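Local coordinates for metallo-beta-lactamase (Serratia marcescens, PDB 6K4X), which probably hydrolyses the beta-lactam ring of antibiotics as a subclass B3 zinc enzyme, held here in complex with a sulfanylbenzoic acid inhibitor, at residues C167-S175 with L206-H215; R3-P11 with T43-N54. All coordinates share one frame; numbering follows the deposited sequence.

Interaction 1. Residues C167-S175 with L206-H215. With ZN (zinc ion), chain C; D0U (4-azanyl-2-sulfanyl-benzoic acid), chain E.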
# COMPACT_ATOMS: atom_id res chain seq x y z
N CYS A 167 -21.85 -1.86 -5.05
CA CYS A 167 -20.63 -1.99 -4.27
C CYS A 167 -19.52 -2.63 -5.10
O CYS A 167 -19.79 -3.47 -5.98
CB CYS A 167 -20.89 -2.83 -3.04
SG CYS A 167 -22.12 -2.10 -1.94
N LYS A 168 -18.27 -2.33 -4.74
CA LYS A 168 -17.11 -2.88 -5.38
C LYS A 168 -16.09 -3.25 -4.31
O LYS A 168 -15.92 -2.56 -3.31
CB LYS A 168 -16.45 -1.86 -6.31
CG LYS A 168 -17.30 -1.35 -7.45
CD LYS A 168 -17.54 -2.36 -8.50
CE LYS A 168 -18.39 -1.79 -9.63
NZ LYS A 168 -18.94 -2.84 -10.50
N ASP A 169 -15.36 -4.33 -4.59
CA ASP A 169 -14.27 -4.75 -3.76
C ASP A 169 -13.00 -4.01 -4.18
O ASP A 169 -12.58 -4.10 -5.34
CB ASP A 169 -14.05 -6.26 -3.89
CG ASP A 169 -15.23 -7.02 -3.33
OD1 ASP A 169 -15.90 -6.52 -2.39
OD2 ASP A 169 -15.55 -8.07 -3.91
N VAL A 170 -12.43 -3.29 -3.22
CA VAL A 170 -11.24 -2.48 -3.43
C VAL A 170 -10.06 -3.14 -2.73
O VAL A 170 -10.18 -3.63 -1.61
CB VAL A 170 -11.45 -1.06 -2.88
CG1 VAL A 170 -10.26 -0.18 -3.18
CG2 VAL A 170 -12.73 -0.45 -3.42
N VAL A 171 -8.92 -3.18 -3.42
CA VAL A 171 -7.69 -3.77 -2.92
C VAL A 171 -6.59 -2.73 -3.01
O VAL A 171 -6.34 -2.21 -4.10
CB VAL A 171 -7.31 -5.02 -3.74
CG1 VAL A 171 -5.99 -5.60 -3.24
CG2 VAL A 171 -8.42 -6.06 -3.74
N PHE A 172 -5.93 -2.43 -1.89
CA PHE A 172 -4.70 -1.63 -1.89
C PHE A 172 -3.56 -2.62 -1.85
O PHE A 172 -3.30 -3.26 -0.83
CB PHE A 172 -4.70 -0.64 -0.73
CG PHE A 172 -3.67 0.45 -0.85
CD1 PHE A 172 -2.32 0.18 -0.83
CD2 PHE A 172 -4.06 1.76 -1.02
CE1 PHE A 172 -1.38 1.19 -0.94
CE2 PHE A 172 -3.12 2.77 -1.10
CZ PHE A 172 -1.78 2.49 -1.06
N ALA A 173 -2.95 -2.84 -3.01
CA ALA A 173 -2.03 -3.95 -3.22
C ALA A 173 -0.61 -3.56 -2.80
O ALA A 173 -0.03 -2.63 -3.36
CB ALA A 173 -2.10 -4.39 -4.65
N ASP A 174 -0.07 -4.28 -1.83
CA ASP A 174 1.32 -4.13 -1.49
C ASP A 174 2.20 -4.55 -2.67
O ASP A 174 1.76 -5.28 -3.58
CB ASP A 174 1.68 -4.96 -0.26
CG ASP A 174 3.03 -4.62 0.34
OD1 ASP A 174 3.52 -3.53 0.06
OD2 ASP A 174 3.51 -5.46 1.14
N SER A 175 3.44 -4.07 -2.66
CA SER A 175 4.47 -4.49 -3.61
C SER A 175 4.81 -5.97 -3.44
O SER A 175 5.03 -6.45 -2.34
CB SER A 175 5.69 -3.65 -3.45
OG SER A 175 5.35 -2.29 -3.61
N LEU A 206 -7.67 -12.90 -4.51
CA LEU A 206 -8.50 -11.88 -3.86
C LEU A 206 -9.70 -11.52 -4.73
O LEU A 206 -9.60 -11.37 -5.92
CB LEU A 206 -7.69 -10.60 -3.64
CG LEU A 206 -6.61 -10.67 -2.56
CD1 LEU A 206 -5.77 -9.42 -2.55
CD2 LEU A 206 -7.20 -10.91 -1.18
N SER A 207 -10.83 -11.28 -4.08
CA SER A 207 -11.94 -10.53 -4.66
C SER A 207 -11.44 -9.11 -4.96
O SER A 207 -11.03 -8.41 -4.06
CB SER A 207 -13.12 -10.51 -3.72
OG SER A 207 -13.56 -11.82 -3.40
N CYS A 208 -11.47 -8.68 -6.23
CA CYS A 208 -10.66 -7.52 -6.63
C CYS A 208 -11.27 -6.74 -7.80
O CYS A 208 -10.70 -6.79 -8.91
CB CYS A 208 -9.29 -8.03 -7.05
SG CYS A 208 -8.09 -6.79 -7.61
N ASP A 209 -12.28 -5.91 -7.55
CA ASP A 209 -12.86 -5.10 -8.61
C ASP A 209 -11.97 -3.91 -8.95
O ASP A 209 -11.86 -3.57 -10.13
CB ASP A 209 -14.25 -4.59 -8.22
CG ASP A 209 -15.24 -5.71 -8.03
OD1 ASP A 209 -15.37 -6.54 -8.97
OD2 ASP A 209 -15.87 -5.76 -6.98
N ILE A 210 -11.43 -3.24 -7.93
CA ILE A 210 -10.60 -2.04 -8.12
C ILE A 210 -9.31 -2.28 -7.35
O ILE A 210 -9.35 -2.38 -6.12
CB ILE A 210 -11.31 -0.78 -7.59
CG1 ILE A 210 -12.60 -0.53 -8.36
CG2 ILE A 210 -10.35 0.41 -7.60
CD1 ILE A 210 -13.49 0.53 -7.71
N ALA A 211 -8.19 -2.37 -8.07
CA ALA A 211 -6.89 -2.49 -7.42
C ALA A 211 -6.17 -1.15 -7.50
O ALA A 211 -6.09 -0.53 -8.57
CB ALA A 211 -6.07 -3.59 -8.04
N ILE A 212 -5.66 -0.72 -6.35
CA ILE A 212 -4.82 0.44 -6.23
C ILE A 212 -3.47 -0.07 -5.76
O ILE A 212 -3.35 -0.54 -4.63
CB ILE A 212 -5.41 1.47 -5.25
CG1 ILE A 212 -6.79 1.92 -5.70
CG2 ILE A 212 -4.46 2.64 -5.08
CD1 ILE A 212 -7.74 2.34 -4.60
N ALA A 213 -2.47 -0.05 -6.64
CA ALA A 213 -1.15 -0.57 -6.29
C ALA A 213 -0.33 0.49 -5.58
O ALA A 213 -0.42 1.67 -5.90
CB ALA A 213 -0.44 -1.05 -7.53
N ALA A 214 0.50 0.05 -4.62
CA ALA A 214 1.29 0.97 -3.82
C ALA A 214 2.13 1.90 -4.72
O ALA A 214 2.22 3.11 -4.46
CB ALA A 214 2.14 0.19 -2.85
N HIS A 215 2.76 1.35 -5.75
CA HIS A 215 3.24 2.14 -6.89
C HIS A 215 2.12 2.21 -7.91
O HIS A 215 1.77 1.21 -8.53
CB HIS A 215 4.50 1.51 -7.50
CG HIS A 215 5.70 1.68 -6.62
ND1 HIS A 215 6.45 2.84 -6.61
CD2 HIS A 215 6.22 0.89 -5.65
CE1 HIS A 215 7.38 2.75 -5.68
NE2 HIS A 215 7.28 1.56 -5.08
ZN ZN C . 8.03 1.12 -3.23
O2 D0U E . 7.73 -1.06 -3.78
C7 D0U E . 8.41 -1.61 -4.67
O1 D0U E . 7.93 -2.48 -5.46
C3 D0U E . 9.86 -1.30 -4.83
C2 D0U E . 10.47 -1.79 -6.02
C4 D0U E . 10.61 -0.55 -3.91
S1 D0U E . 10.09 0.23 -2.48
C5 D0U E . 11.98 -0.36 -4.20
C6 D0U E . 12.59 -0.86 -5.36
N1 D0U E . 13.93 -0.62 -5.62
C1 D0U E . 11.82 -1.54 -6.26
O HOH W 1 -15.47 -8.75 -6.71
O HOH W 2 3.46 -1.59 -5.76
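Asp209 turns its carboxylate beside its own backbone N (chi1 -64°), which carries OD2 to the amide of Asp169; Val171, with CG1 anti to the backbone N (chi1 178°), sends CG1 to Leu206 CD1 and CG2 to the loop at Ser207 and Cys208, where it approaches Ser207 O at 3.5 Å. The Asp169 N to Asp209 OD2 bond is 2.8 Å long, almost straight, and uses the lone pair of OD2 that faces away from the other oxygen. Asp169 OD2 lies 3.9 Å from Asp209 OD2, and one water donates to both oxygens, weakly to the latter, which probably eases the like charges. Strands 166-173 and 210-213 run parallel as the outer pair of their sheet and close a beta-alpha-beta crossover through helix 190-205, part of the alpha-beta/beta-alpha sandwich of metallo-beta-lactamases. Backbone bonds alternate between them, including Val171 N to Ile210 O and Ile212 N to Val171 O. On the face carrying Val170 and Phe172, Val170 CG1 packs on Ile212 CD1 at 3.8 Å, and Ile212 O sits over one face of the Phe172 ring, toward its rim. The loops that follow the two strands bring Ser175 and His215 to the inhibitor. Ser175 OG donates to O2 of its carboxylate over 2.7 Å, and His215 NE2 binds one of the two zinc ions at 2.0 Å. The same zinc takes the inhibitor's O2 and S1, with Asp76 and His77 completing the site. A water bridges the two loops, donating to Ser175 OG and accepting from His215 N, 3.0 Å away.

Interaction 2. Residues R3-P11 with T43-N54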
# COMPACT_ATOMS: atom_id res chain seq x y z
N ARG A 3 6.00 12.96 -11.88
CA ARG A 3 5.40 11.86 -11.05
C ARG A 3 6.46 11.30 -10.10
O ARG A 3 6.60 10.09 -9.99
CB ARG A 3 4.84 10.75 -11.94
CG ARG A 3 3.73 11.20 -12.88
CD ARG A 3 2.62 10.19 -13.03
NE ARG A 3 1.39 10.80 -13.52
CZ ARG A 3 0.48 11.37 -12.74
NH1 ARG A 3 0.62 11.35 -11.42
NH2 ARG A 3 -0.58 11.95 -13.28
N ASP A 4 7.20 12.18 -9.43
CA ASP A 4 8.16 11.79 -8.40
C ASP A 4 7.40 11.38 -7.13
O ASP A 4 6.20 11.65 -6.95
CB ASP A 4 9.20 12.89 -8.14
CG ASP A 4 10.05 13.20 -9.36
OD1 ASP A 4 10.49 12.24 -10.02
OD2 ASP A 4 10.27 14.40 -9.64
N TRP A 5 8.09 10.66 -6.24
CA TRP A 5 7.47 10.04 -5.09
C TRP A 5 6.88 11.07 -4.13
O TRP A 5 6.03 10.74 -3.35
CB TRP A 5 8.47 9.24 -4.27
CG TRP A 5 9.00 8.00 -4.90
CD1 TRP A 5 8.56 7.39 -6.02
CD2 TRP A 5 10.15 7.27 -4.45
NE1 TRP A 5 9.32 6.27 -6.27
CE2 TRP A 5 10.32 6.20 -5.33
CE3 TRP A 5 11.05 7.44 -3.39
CZ2 TRP A 5 11.34 5.27 -5.16
CZ3 TRP A 5 12.06 6.52 -3.23
CH2 TRP A 5 12.21 5.46 -4.11
N SER A 6 7.42 12.30 -4.16
CA SER A 6 6.99 13.36 -3.25
C SER A 6 6.13 14.41 -3.95
O SER A 6 5.80 15.40 -3.31
CB SER A 6 8.20 14.05 -2.63
OG SER A 6 8.96 13.12 -1.88
N SER A 7 5.80 14.22 -5.21
CA SER A 7 5.22 15.29 -6.01
C SER A 7 3.77 15.55 -5.63
O SER A 7 2.97 14.62 -5.38
CB SER A 7 5.32 14.99 -7.47
OG SER A 7 4.64 13.79 -7.80
N PRO A 8 3.34 16.82 -5.68
CA PRO A 8 1.92 17.13 -5.59
C PRO A 8 1.10 16.35 -6.62
O PRO A 8 1.57 16.02 -7.72
CB PRO A 8 1.88 18.64 -5.88
CG PRO A 8 3.19 19.12 -5.30
CD PRO A 8 4.18 18.04 -5.69
N GLN A 9 -0.15 16.10 -6.25
CA GLN A 9 -1.10 15.37 -7.09
C GLN A 9 -2.51 15.73 -6.60
O GLN A 9 -2.83 15.53 -5.44
CB GLN A 9 -0.86 13.86 -6.99
CG GLN A 9 -1.98 13.02 -7.60
CD GLN A 9 -2.11 13.21 -9.09
OE1 GLN A 9 -1.14 13.09 -9.83
NE2 GLN A 9 -3.33 13.48 -9.53
N GLN A 10 -3.31 16.33 -7.48
CA GLN A 10 -4.63 16.75 -7.06
C GLN A 10 -5.40 15.49 -6.70
O GLN A 10 -5.48 14.54 -7.49
CB GLN A 10 -5.34 17.51 -8.19
CG GLN A 10 -6.64 18.17 -7.75
CD GLN A 10 -6.41 19.33 -6.81
OE1 GLN A 10 -5.40 20.04 -6.91
NE2 GLN A 10 -7.35 19.53 -5.89
N PRO A 11 -6.02 15.41 -5.50
CA PRO A 11 -6.69 14.18 -5.10
C PRO A 11 -8.01 13.98 -5.85
O PRO A 11 -8.55 14.91 -6.43
CB PRO A 11 -6.89 14.35 -3.59
CG PRO A 11 -7.01 15.86 -3.45
CD PRO A 11 -6.01 16.42 -4.43
N THR A 43 3.24 7.81 1.93
CA THR A 43 4.22 8.26 0.92
C THR A 43 5.54 8.58 1.63
O THR A 43 5.90 7.91 2.59
CB THR A 43 3.67 9.36 -0.01
OG1 THR A 43 3.78 10.69 0.52
CG2 THR A 43 2.25 9.07 -0.44
N THR A 44 6.30 9.53 1.06
CA THR A 44 7.60 9.87 1.57
C THR A 44 7.47 10.90 2.69
O THR A 44 6.41 11.45 2.96
CB THR A 44 8.49 10.49 0.49
OG1 THR A 44 7.82 11.69 0.07
CG2 THR A 44 8.73 9.58 -0.69
N GLU A 45 8.60 11.18 3.37
CA GLU A 45 8.63 12.19 4.39
C GLU A 45 8.15 13.54 3.82
O GLU A 45 7.28 14.15 4.38
CB GLU A 45 10.05 12.23 4.94
CG GLU A 45 10.35 13.36 5.89
CD GLU A 45 11.78 13.29 6.44
OE1 GLU A 45 12.58 12.43 5.95
OE2 GLU A 45 12.07 14.06 7.35
N LYS A 46 8.71 13.95 2.68
CA LYS A 46 8.28 15.20 2.04
C LYS A 46 6.82 15.07 1.59
O LYS A 46 6.04 16.03 1.65
CB LYS A 46 9.19 15.51 0.85
CG LYS A 46 10.58 16.02 1.21
CD LYS A 46 11.32 16.60 0.02
CE LYS A 46 11.44 15.64 -1.14
NZ LYS A 46 12.09 14.38 -0.72
N GLY A 47 6.44 13.87 1.15
CA GLY A 47 5.10 13.61 0.66
C GLY A 47 4.03 13.75 1.73
O GLY A 47 2.87 13.97 1.38
N ALA A 48 4.37 13.62 3.01
CA ALA A 48 3.34 13.76 4.03
C ALA A 48 2.62 15.10 3.90
O ALA A 48 1.43 15.19 4.18
CB ALA A 48 3.91 13.60 5.42
N GLN A 49 3.34 16.16 3.54
CA GLN A 49 2.70 17.48 3.42
C GLN A 49 1.70 17.49 2.26
O GLN A 49 0.71 18.23 2.31
CB GLN A 49 3.75 18.58 3.24
CG GLN A 49 4.78 18.61 4.37
CD GLN A 49 4.15 18.61 5.74
OE1 GLN A 49 4.54 17.84 6.63
NE2 GLN A 49 3.17 19.47 5.94
N VAL A 50 2.00 16.72 1.20
CA VAL A 50 1.09 16.56 0.08
C VAL A 50 -0.16 15.78 0.52
O VAL A 50 -1.29 16.21 0.24
CB VAL A 50 1.82 15.91 -1.10
CG1 VAL A 50 0.89 15.51 -2.21
CG2 VAL A 50 2.94 16.79 -1.63
N VAL A 51 0.04 14.64 1.18
CA VAL A 51 -1.07 13.83 1.62
C VAL A 51 -1.99 14.63 2.55
O VAL A 51 -3.20 14.59 2.44
CB VAL A 51 -0.57 12.56 2.31
CG1 VAL A 51 -1.71 11.77 2.92
CG2 VAL A 51 0.23 11.69 1.36
N ALA A 52 -1.40 15.38 3.50
CA ALA A 52 -2.19 16.16 4.44
C ALA A 52 -3.05 17.19 3.71
O ALA A 52 -4.25 17.32 4.00
CB ALA A 52 -1.30 16.80 5.47
N ALA A 53 -2.43 17.94 2.79
CA ALA A 53 -3.17 18.94 2.04
C ALA A 53 -4.26 18.28 1.19
O ALA A 53 -5.35 18.83 1.01
CB ALA A 53 -2.21 19.73 1.19
N ASN A 54 -3.96 17.10 0.65
CA ASN A 54 -4.88 16.39 -0.20
C ASN A 54 -6.12 15.96 0.59
O ASN A 54 -7.24 16.04 0.09
CB ASN A 54 -4.19 15.21 -0.87
CG ASN A 54 -3.25 15.61 -1.99
OD1 ASN A 54 -3.26 16.75 -2.47
ND2 ASN A 54 -2.46 14.66 -2.47
O HOH W 3 -1.25 17.78 -4.02
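Ser6 OG and Thr44 OG1 share a hydrogen bond of 2.7 Å, in which either hydroxyl may be the donor. Thr44 OG1 stands between its backbone N and carbonyl carbon (chi1 61°), where it also accepts from Gly47 N at 2.8 Å. This capping bond, in the turn that leads into helix 47-57, thus ties the helix to the N-terminal arm through one hydroxyl. Farther along, a water accepts from Gln9 N and donates to Asn54 OD1 at 2.7 Å; Asn54 ND2 is hydrogen-bonded to Val21 O. The arm, an irregular run leading into strand 12-15, makes a type I turn from Asp4 to Ser7 and then lies along the side of the helix that carries Val50 and Asn54; another side, at Ala48 and Ala52, packs on helix 81-88. Van der Waals contacts make up the rest. Thr44 CG2 abuts Trp5 CB at 3.6 Å, the two side chains crossing at about a right angle. Val50 turns both methyls to the arm, CG2 to Ser6 O at 3.6 Å and, more loosely, to Pro8 CG, and CG1 to Pro8 CA at 3.9 Å. The Pro11 ring rests against Asn54, with CG 3.6 Å from Asn54 O and CD 3.4 Å from Asn54 OD1.

How the interactions relate
Along the chain the two contacts come in series: interaction 2 closes with helix 47-57 before interaction 1 opens at strand 166-173. Their centres are about 20 Å apart. Interaction 1 lies within the five-stranded sheet; the arm of interaction 2 merely leads into strand 12-15, the outermost strand of the seven-stranded one. Ile14 and Tyr15 of that strand touch Ile210, so the two halves of the sandwich meet here. The contacts also touch directly, Trp5 NE1 lying 4.1 Å from His215 CE1; the N-terminal arm therefore reaches the rim of the zinc site, packing beside a histidine that binds the metal.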